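Local coordinates for GH3 beta-N-acetylglucosaminidase (PDB 6K5J), which hydrolyses terminal non-reducing N-acetylglucosamine residues from beta-N-acetylglucosaminides, as a family 3 glycoside hydrolase, at residues Asn102-Gly106 / Gly150-Gly155; Pro487-Asn491 / Leu527-Leu531; Leu138-Asn142 / Leu211-Phe216. All coordinates share one frame; numbering follows the deposited sequence.

Contact 1: Asn102-Gly106 / Gly150-Gly155; sequences NMALG and GVRSYG. With NAG (2-acetamido-2-deoxy-beta-D-glucopyranose), chain B.
Met103 N, near the start of helix 102-108, donates to Val151 O (3.0 Å, N-H...O 151°), tying this helix of the family 3 TIM-barrel domain to the loop before helix 158-174. The N-H comes in tilted 27° from the carbonyl plane. One water adds a second polar link, lying 2.8 Å from Asn102 OD1, to which it donates, and bonded also to Tyr154 OH.

Stacking dominates between Asn102 and Tyr154. With CG turned away from its own carbonyl carbon, Asn102 lays its amide nearly flat on the phenol ring, the planes 11° apart and ND2 3.5 Å above the ring centre. Asn102 CB adds a CH-pi contact over the same ring, and Leu105 CD1 meets the ring edge.

The apolar packing is Met103 CB against Val151 CB at 3.9 Å, while the bend at the end of the methionine chain brings CE to 3.3 Å from Gly150 O. Arg152 leaves the backbone on the side away from the helix, and its bent chain brings the guanidinium to the bound NAG: NH1 donates to O7 (2.8 Å), and NH2 bonds weakly to O7 and O3. Glu85 forms a salt bridge with NH2, and Val148 O accepts from NH1, fixing the guanidinium in place.

Gly106 is packed where a CB would collide with Tyr154 O; its CA instead makes a CA-H...O contact with that oxygen at 3.4 Å.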
loop_
_atom_site.group_PDB
_atom_site.type_symbol
_atom_site.label_atom_id
_atom_site.label_comp_id
_atom_site.label_asym_id
_atom_site.label_seq_id
_atom_site.Cartn_x
_atom_site.Cartn_y
_atom_site.Cartn_z
ATOM N N ASN A 102 -1.205 -7.585 -0.380
ATOM C CA ASN A 102 0.030 -8.352 -0.498
ATOM C C ASN A 102 0.045 -9.553 0.438
ATOM O O ASN A 102 0.302 -10.678 0.002
ATOM C CB ASN A 102 1.236 -7.445 -0.256
ATOM C CG ASN A 102 1.625 -6.674 -1.500
ATOM O OD1 ASN A 102 0.835 -6.566 -2.452
ATOM N ND2 ASN A 102 2.846 -6.156 -1.513
ATOM N N MET A 103 -0.223 -9.351 1.730
ATOM C CA MET A 103 -0.063 -10.498 2.615
ATOM C C MET A 103 -1.154 -11.541 2.384
ATOM O O MET A 103 -0.906 -12.737 2.561
ATOM C CB MET A 103 -0.014 -10.077 4.087
ATOM C CG MET A 103 0.489 -11.238 4.979
ATOM S SD MET A 103 0.943 -10.760 6.663
ATOM C CE MET A 103 2.470 -9.863 6.324
ATOM N N ALA A 104 -2.346 -11.123 1.947
ATOM C CA ALA A 104 -3.343 -12.102 1.517
ATOM C C ALA A 104 -2.819 -12.924 0.342
ATOM O O ALA A 104 -2.974 -14.154 0.307
ATOM C CB ALA A 104 -4.649 -11.391 1.148
ATOM N N LEU A 105 -2.159 -12.267 -0.614
ATOM C CA LEU A 105 -1.576 -12.994 -1.739
ATOM C C LEU A 105 -0.439 -13.903 -1.278
ATOM O O LEU A 105 -0.282 -15.017 -1.790
ATOM C CB LEU A 105 -1.076 -12.005 -2.801
ATOM C CG LEU A 105 -2.161 -11.297 -3.633
ATOM C CD1 LEU A 105 -1.604 -10.042 -4.328
ATOM C CD2 LEU A 105 -2.758 -12.265 -4.658
ATOM N N GLY A 106 0.372 -13.435 -0.325
ATOM C CA GLY A 106 1.457 -14.260 0.194
ATOM C C GLY A 106 0.967 -15.539 0.849
ATOM O O GLY A 106 1.575 -16.603 0.685
ATOM N N GLY A 150 3.362 -4.432 7.803
ATOM C CA GLY A 150 2.304 -5.378 8.156
ATOM C C GLY A 150 1.785 -6.091 6.919
ATOM O O GLY A 150 2.570 -6.585 6.101
ATOM N N VAL A 151 0.457 -6.095 6.724
ATOM C CA VAL A 151 -0.130 -6.838 5.596
ATOM C C VAL A 151 0.183 -6.200 4.244
ATOM O O VAL A 151 -0.190 -6.740 3.194
ATOM C CB VAL A 151 -1.656 -6.996 5.742
ATOM C CG1 VAL A 151 -2.012 -7.778 7.015
ATOM C CG2 VAL A 151 -2.353 -5.631 5.707
ATOM N N ARG A 152 0.848 -5.043 4.245
ATOM C CA ARG A 152 1.314 -4.479 2.981
ATOM C C ARG A 152 2.481 -5.257 2.381
ATOM O O ARG A 152 2.818 -5.030 1.216
ATOM C CB ARG A 152 1.721 -3.015 3.175
ATOM C CG ARG A 152 0.569 -2.106 3.549
ATOM C CD ARG A 152 1.093 -0.767 4.046
ATOM N NE ARG A 152 1.637 0.019 2.951
ATOM C CZ ARG A 152 2.440 1.068 3.100
ATOM N NH1 ARG A 152 2.829 1.446 4.306
ATOM N NH2 ARG A 152 2.846 1.747 2.035
ATOM N N SER A 153 3.094 -6.163 3.137
ATOM C CA SER A 153 4.151 -7.040 2.658
ATOM C C SER A 153 3.564 -8.399 2.296
ATOM O O SER A 153 2.632 -8.870 2.951
ATOM C CB SER A 153 5.227 -7.223 3.736
ATOM O OG SER A 153 6.018 -8.373 3.479
ATOM N N TYR A 154 4.120 -9.044 1.255
ATOM C CA TYR A 154 3.680 -10.409 0.948
ATOM C C TYR A 154 3.999 -11.374 2.089
ATOM O O TYR A 154 3.270 -12.349 2.299
ATOM C CB TYR A 154 4.332 -10.936 -0.334
ATOM C CG TYR A 154 4.075 -10.128 -1.578
ATOM C CD1 TYR A 154 2.824 -10.124 -2.193
ATOM C CD2 TYR A 154 5.096 -9.375 -2.146
ATOM C CE1 TYR A 154 2.598 -9.385 -3.346
ATOM C CE2 TYR A 154 4.879 -8.634 -3.288
ATOM C CZ TYR A 154 3.641 -8.641 -3.884
ATOM O OH TYR A 154 3.443 -7.889 -5.011
ATOM N N GLY A 155 5.085 -11.147 2.818
ATOM C CA GLY A 155 5.432 -12.071 3.878
ATOM C C GLY A 155 6.847 -11.837 4.369
ATOM O O GLY A 155 7.492 -10.844 4.022
HETATM C C1 NAG B . 4.357 7.466 2.210
HETATM C C2 NAG B . 4.342 5.918 2.134
HETATM C C3 NAG B . 4.487 5.427 0.682
HETATM C C4 NAG B . 3.533 6.159 -0.251
HETATM C C5 NAG B . 3.742 7.656 -0.103
HETATM C C6 NAG B . 2.842 8.491 -0.986
HETATM C C7 NAG B . 5.253 4.386 3.844
HETATM C C8 NAG B . 6.494 3.953 4.576
HETATM N N2 NAG B . 5.414 5.374 2.957
HETATM O O1 NAG B . 3.931 7.837 3.478
HETATM O O3 NAG B . 4.237 4.026 0.615
HETATM O O4 NAG B . 3.770 5.773 -1.600
HETATM O O5 NAG B . 3.445 8.015 1.250
HETATM O O6 NAG B . 1.488 8.432 -0.553
HETATM O O7 NAG B . 4.163 3.849 4.032
HETATM O O HOH W 1 1.183 -6.879 -5.222
#

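Contact 2: Pro487-Asn491 / Leu527-Leu531; sequences PFDIN and LPAPL
Asn491 ND2 reaches Leu531 O at 2.8 Å, approaching in the carbonyl plane on a lone pair, although the oxygen lies 29° out of the asparagine's amide plane and the N-H...O angle is only 136°. This bond fastens a 3-10 turn, which follows strand 478-483 of the six-stranded mixed sheet, to the irregular chain after helix 507-517. Asn491 N bonds back to Phe488 O within the turn.

The rest is mostly apolar. Phe488, its CG beside the backbone N (chi1 -43°), sends its ring edge toward the other segment: Ala529 CB lies in the ring plane 3.9 Å from CZ, and Leu531 CD2 sits near that plane beside CD1. Pro530 O comes within 3.3 Å of CE1, while Pro487 CG of the same turn rests over one face, toward the rim. An alanine at Phe488 is likely to leave Ala529 and the Leu531 methyl facing a gap.

Leu531 also lies across Ile490 at about a right angle, its CD2 3.9 Å from Ile490 CG2; Ile490 in turn packs on Phe499 and Leu376 of the sheet. At the other end of the turn, Leu527 CD1 touches both CB and CG of Pro487, each at 4.0 Å.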
loop_
_atom_site.group_PDB
_atom_site.type_symbol
_atom_site.label_atom_id
_atom_site.label_comp_id
_atom_site.label_asym_id
_atom_site.label_seq_id
_atom_site.Cartn_x
_atom_site.Cartn_y
_atom_site.Cartn_z
ATOM N N PRO A 487 -1.991 -10.528 10.991
ATOM C CA PRO A 487 -2.280 -11.825 11.615
ATOM C C PRO A 487 -1.628 -11.990 12.971
ATOM O O PRO A 487 -1.931 -12.965 13.669
ATOM C CB PRO A 487 -1.709 -12.829 10.607
ATOM C CG PRO A 487 -0.515 -12.097 10.021
ATOM C CD PRO A 487 -0.988 -10.642 9.915
ATOM N N PHE A 488 -0.770 -11.053 13.374
ATOM C CA PHE A 488 -0.025 -11.152 14.623
ATOM C C PHE A 488 -0.884 -10.863 15.848
ATOM O O PHE A 488 -0.386 -10.966 16.978
ATOM C CB PHE A 488 1.187 -10.216 14.539
ATOM C CG PHE A 488 1.881 -10.279 13.193
ATOM C CD1 PHE A 488 2.410 -11.479 12.732
ATOM C CD2 PHE A 488 1.956 -9.162 12.373
ATOM C CE1 PHE A 488 3.035 -11.560 11.477
ATOM C CE2 PHE A 488 2.578 -9.232 11.118
ATOM C CZ PHE A 488 3.108 -10.426 10.671
ATOM N N ASP A 489 -2.164 -10.525 15.646
ATOM C CA ASP A 489 -3.104 -10.393 16.754
ATOM C C ASP A 489 -3.072 -11.605 17.674
ATOM O O ASP A 489 -3.252 -11.474 18.891
ATOM C CB ASP A 489 -4.529 -10.207 16.218
ATOM C CG ASP A 489 -4.783 -8.817 15.689
ATOM O OD1 ASP A 489 -3.847 -7.997 15.672
ATOM O OD2 ASP A 489 -5.933 -8.548 15.277
ATOM N N ILE A 490 -2.867 -12.801 17.107
ATOM C CA ILE A 490 -2.889 -14.026 17.908
ATOM C C ILE A 490 -1.878 -13.952 19.046
ATOM O O ILE A 490 -2.069 -14.586 20.091
ATOM C CB ILE A 490 -2.634 -15.262 17.020
ATOM C CG1 ILE A 490 -2.844 -16.559 17.804
ATOM C CG2 ILE A 490 -1.235 -15.232 16.419
ATOM C CD1 ILE A 490 -2.695 -17.810 16.960
ATOM N N ASN A 491 -0.783 -13.200 18.856
ATOM C CA ASN A 491 0.263 -13.069 19.873
ATOM C C ASN A 491 -0.239 -12.379 21.132
ATOM O O ASN A 491 0.361 -12.550 22.202
ATOM C CB ASN A 491 1.457 -12.280 19.320
ATOM C CG ASN A 491 2.224 -13.044 18.269
ATOM O OD1 ASN A 491 2.094 -14.262 18.156
ATOM N ND2 ASN A 491 3.035 -12.334 17.493
ATOM N N LEU A 527 0.448 -19.253 6.732
ATOM C CA LEU A 527 0.932 -18.009 7.319
ATOM C C LEU A 527 2.243 -17.578 6.652
ATOM O O LEU A 527 3.234 -18.324 6.713
ATOM C CB LEU A 527 1.146 -18.197 8.816
ATOM C CG LEU A 527 1.685 -16.997 9.587
ATOM C CD1 LEU A 527 0.625 -15.915 9.703
ATOM C CD2 LEU A 527 2.179 -17.443 10.971
ATOM N N PRO A 528 2.285 -16.423 5.987
ATOM C CA PRO A 528 3.459 -16.068 5.178
ATOM C C PRO A 528 4.516 -15.234 5.893
ATOM O O PRO A 528 5.548 -14.942 5.281
ATOM C CB PRO A 528 2.828 -15.263 4.035
ATOM C CG PRO A 528 1.710 -14.515 4.731
ATOM C CD PRO A 528 1.169 -15.479 5.773
ATOM N N ALA A 529 4.298 -14.846 7.145
ATOM C CA ALA A 529 5.244 -14.040 7.906
ATOM C C ALA A 529 5.262 -14.536 9.340
ATOM O O ALA A 529 4.246 -15.043 9.838
ATOM C CB ALA A 529 4.882 -12.542 7.868
ATOM N N PRO A 530 6.390 -14.410 10.039
ATOM C CA PRO A 530 6.544 -15.095 11.324
ATOM C C PRO A 530 5.863 -14.369 12.475
ATOM O O PRO A 530 5.750 -13.140 12.503
ATOM C CB PRO A 530 8.062 -15.129 11.523
ATOM C CG PRO A 530 8.556 -13.893 10.805
ATOM C CD PRO A 530 7.658 -13.793 9.585
ATOM N N LEU A 531 5.435 -15.162 13.456
ATOM C CA LEU A 531 4.832 -14.606 14.662
ATOM C C LEU A 531 5.872 -14.040 15.618
ATOM O O LEU A 531 5.512 -13.295 16.532
ATOM C CB LEU A 531 4.002 -15.677 15.366
ATOM C CG LEU A 531 2.845 -16.278 14.567
ATOM C CD1 LEU A 531 2.071 -17.275 15.427
ATOM C CD2 LEU A 531 1.915 -15.194 14.037
#

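Contact 3: Leu138-Asn142 / Leu211-Phe216; sequences LDINN and LELAPF
From Leu138 to Asn142 the chain passes without regular structure across the N-terminal part of helix 213-222, its CA atoms nearest at Leu138-Pro215 (6.2 Å) and Ile140-Glu212 (6.6 Å). This joins the loop after strand 132-133 to the helix that precedes strand 226-229, in the half of the TIM barrel built on strands 132-133, 178-184, 226-229 and 264-266. Ala214 N donates to Leu211 O as the chain turns into the helix.

Leu138 lies over Phe216: its CB stands 3.9 Å above the ring plane, offset toward the rim, in a CH-pi contact 18° off the ring normal. From the same residue CD1 reaches back to Pro215 O at 3.5 Å. Phe216 also meets Phe184 edge-to-face, and both Leu138 and Phe216 touch Val181, so the pair sits against strand 178-184.

Ile140 is the wedge of the contact. With CG1 beside its backbone N (chi1 -60°) and the chain extended beyond it, CD1 enters between Leu211 and Pro215, touching Pro215 CD at 3.7 Å and Leu211 CG at 4.0 Å; CD1 also comes close to Leu211 O. Farther along, the flat amide of Asn142 packs on Leu211 CD2, which is 3.9 Å from its CG. The polar end of Asn142 is committed elsewhere, its ND2 donating to Thr534 O and Asp189 OD1, and Glu212 pairs with Arg207.

Asp139, whose CB points away from the helix, is hydrogen-bonded through OD2 to His183 ND1; since His183 NE2 holds the bound NAG, the aspartate is a second-shell residue of the sugar site. Between the backbones, a buried link is made by one water, which donates to Leu138 O and to Glu212 O at 2.7 Å.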
loop_
_atom_site.group_PDB
_atom_site.type_symbol
_atom_site.label_atom_id
_atom_site.label_comp_id
_atom_site.label_asym_id
_atom_site.label_seq_id
_atom_site.Cartn_x
_atom_site.Cartn_y
_atom_site.Cartn_z
ATOM N N LEU A 138 7.980 -4.279 -1.861
ATOM C CA LEU A 138 8.860 -5.429 -1.727
ATOM C C LEU A 138 9.447 -5.519 -0.327
ATOM O O LEU A 138 10.462 -6.197 -0.121
ATOM C CB LEU A 138 9.981 -5.376 -2.773
ATOM C CG LEU A 138 9.519 -5.445 -4.233
ATOM C CD1 LEU A 138 10.740 -5.565 -5.158
ATOM C CD2 LEU A 138 8.560 -6.623 -4.445
ATOM N N ASP A 139 8.840 -4.832 0.636
ATOM C CA ASP A 139 9.290 -4.953 2.014
ATOM C C ASP A 139 8.993 -6.354 2.535
ATOM O O ASP A 139 7.987 -6.974 2.177
ATOM C CB ASP A 139 8.625 -3.891 2.885
ATOM C CG ASP A 139 8.794 -2.480 2.323
ATOM O OD1 ASP A 139 9.952 -2.034 2.147
ATOM O OD2 ASP A 139 7.772 -1.816 2.056
ATOM N N ILE A 140 9.897 -6.864 3.368
ATOM C CA ILE A 140 9.804 -8.211 3.923
ATOM C C ILE A 140 9.488 -8.052 5.404
ATOM O O ILE A 140 10.347 -7.624 6.189
ATOM C CB ILE A 140 11.100 -9.013 3.709
ATOM C CG1 ILE A 140 11.423 -9.151 2.219
ATOM C CG2 ILE A 140 10.984 -10.407 4.334
ATOM C CD1 ILE A 140 12.914 -9.432 1.931
ATOM N N ASN A 141 8.254 -8.377 5.793
ATOM C CA ASN A 141 7.782 -8.114 7.156
ATOM C C ASN A 141 8.213 -9.260 8.072
ATOM O O ASN A 141 7.431 -10.131 8.457
ATOM C CB ASN A 141 6.271 -7.923 7.179
ATOM C CG ASN A 141 5.807 -7.125 8.381
ATOM O OD1 ASN A 141 5.744 -5.894 8.338
ATOM N ND2 ASN A 141 5.470 -7.824 9.461
ATOM N N ASN A 142 9.505 -9.259 8.397
ATOM C CA ASN A 142 10.100 -10.235 9.304
ATOM C C ASN A 142 9.990 -9.811 10.764
ATOM O O ASN A 142 10.446 -10.546 11.647
ATOM C CB ASN A 142 11.574 -10.441 8.957
ATOM C CG ASN A 142 12.372 -9.187 9.165
ATOM O OD1 ASN A 142 12.119 -8.178 8.518
ATOM N ND2 ASN A 142 13.305 -9.217 10.110
ATOM N N LEU A 211 18.427 -10.726 2.828
ATOM C CA LEU A 211 17.015 -10.512 3.117
ATOM C C LEU A 211 16.509 -9.263 2.398
ATOM O O LEU A 211 15.992 -9.368 1.280
ATOM C CB LEU A 211 16.792 -10.423 4.629
ATOM C CG LEU A 211 15.304 -10.541 5.005
ATOM C CD1 LEU A 211 14.774 -11.916 4.630
ATOM C CD2 LEU A 211 15.068 -10.249 6.484
ATOM N N GLU A 212 16.705 -8.088 3.012
ATOM C CA GLU A 212 16.127 -6.827 2.534
ATOM C C GLU A 212 16.323 -6.616 1.032
ATOM O O GLU A 212 15.367 -6.340 0.301
ATOM C CB GLU A 212 16.747 -5.655 3.305
ATOM C CG GLU A 212 16.057 -5.291 4.633
ATOM C CD GLU A 212 16.348 -6.270 5.774
ATOM O OE1 GLU A 212 17.208 -7.159 5.616
ATOM O OE2 GLU A 212 15.713 -6.141 6.845
ATOM N N LEU A 213 17.565 -6.730 0.553
ATOM C CA LEU A 213 17.884 -6.365 -0.828
ATOM C C LEU A 213 17.417 -7.389 -1.861
ATOM O O LEU A 213 17.260 -7.030 -3.037
ATOM C CB LEU A 213 19.400 -6.158 -0.972
ATOM C CG LEU A 213 19.938 -4.910 -0.255
ATOM C CD1 LEU A 213 21.468 -4.922 -0.206
ATOM C CD2 LEU A 213 19.439 -3.638 -0.929
ATOM N N ALA A 214 17.206 -8.643 -1.456
ATOM C CA ALA A 214 17.009 -9.722 -2.425
ATOM C C ALA A 214 15.825 -9.495 -3.361
ATOM O O ALA A 214 15.992 -9.664 -4.582
ATOM C CB ALA A 214 16.894 -11.064 -1.683
ATOM N N PRO A 215 14.624 -9.134 -2.892
ATOM C CA PRO A 215 13.529 -8.934 -3.856
ATOM C C PRO A 215 13.741 -7.728 -4.753
ATOM O O PRO A 215 13.329 -7.766 -5.921
ATOM C CB PRO A 215 12.283 -8.783 -2.964
ATOM C CG PRO A 215 12.806 -8.370 -1.645
ATOM C CD PRO A 215 14.162 -9.007 -1.500
ATOM N N PHE A 216 14.395 -6.668 -4.257
ATOM C CA PHE A 216 14.709 -5.536 -5.127
ATOM C C PHE A 216 15.664 -5.944 -6.246
ATOM O O PHE A 216 15.487 -5.528 -7.395
ATOM C CB PHE A 216 15.292 -4.382 -4.310
ATOM C CG PHE A 216 14.299 -3.750 -3.372
ATOM C CD1 PHE A 216 13.329 -2.884 -3.854
ATOM C CD2 PHE A 216 14.328 -4.033 -2.011
ATOM C CE1 PHE A 216 12.402 -2.298 -2.991
ATOM C CE2 PHE A 216 13.408 -3.444 -1.142
ATOM C CZ PHE A 216 12.454 -2.569 -1.633
HETATM O O HOH W 2 12.912 -5.807 1.402
#

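Following the chain from the N terminus, 102-106 comes first, then 138-142, then 150-155, which closes contact 1, and lastly 211-216, which closes contact 3. These two loops therefore cross, and both belong to the barrel domain. Asp139 O and Asn141 OD1 bond to Ser153 OG and Gly150 N, so the two loop segments hold each other directly. Contact 2 opens and closes much later, its two segments 36 residues apart. Even so it meets both others: Pro487 and Pro528 pack on Met103 of contact 1, and Phe488 and Ala529 on Asn141 of contact 3, joining the mixed-sheet part to the barrel.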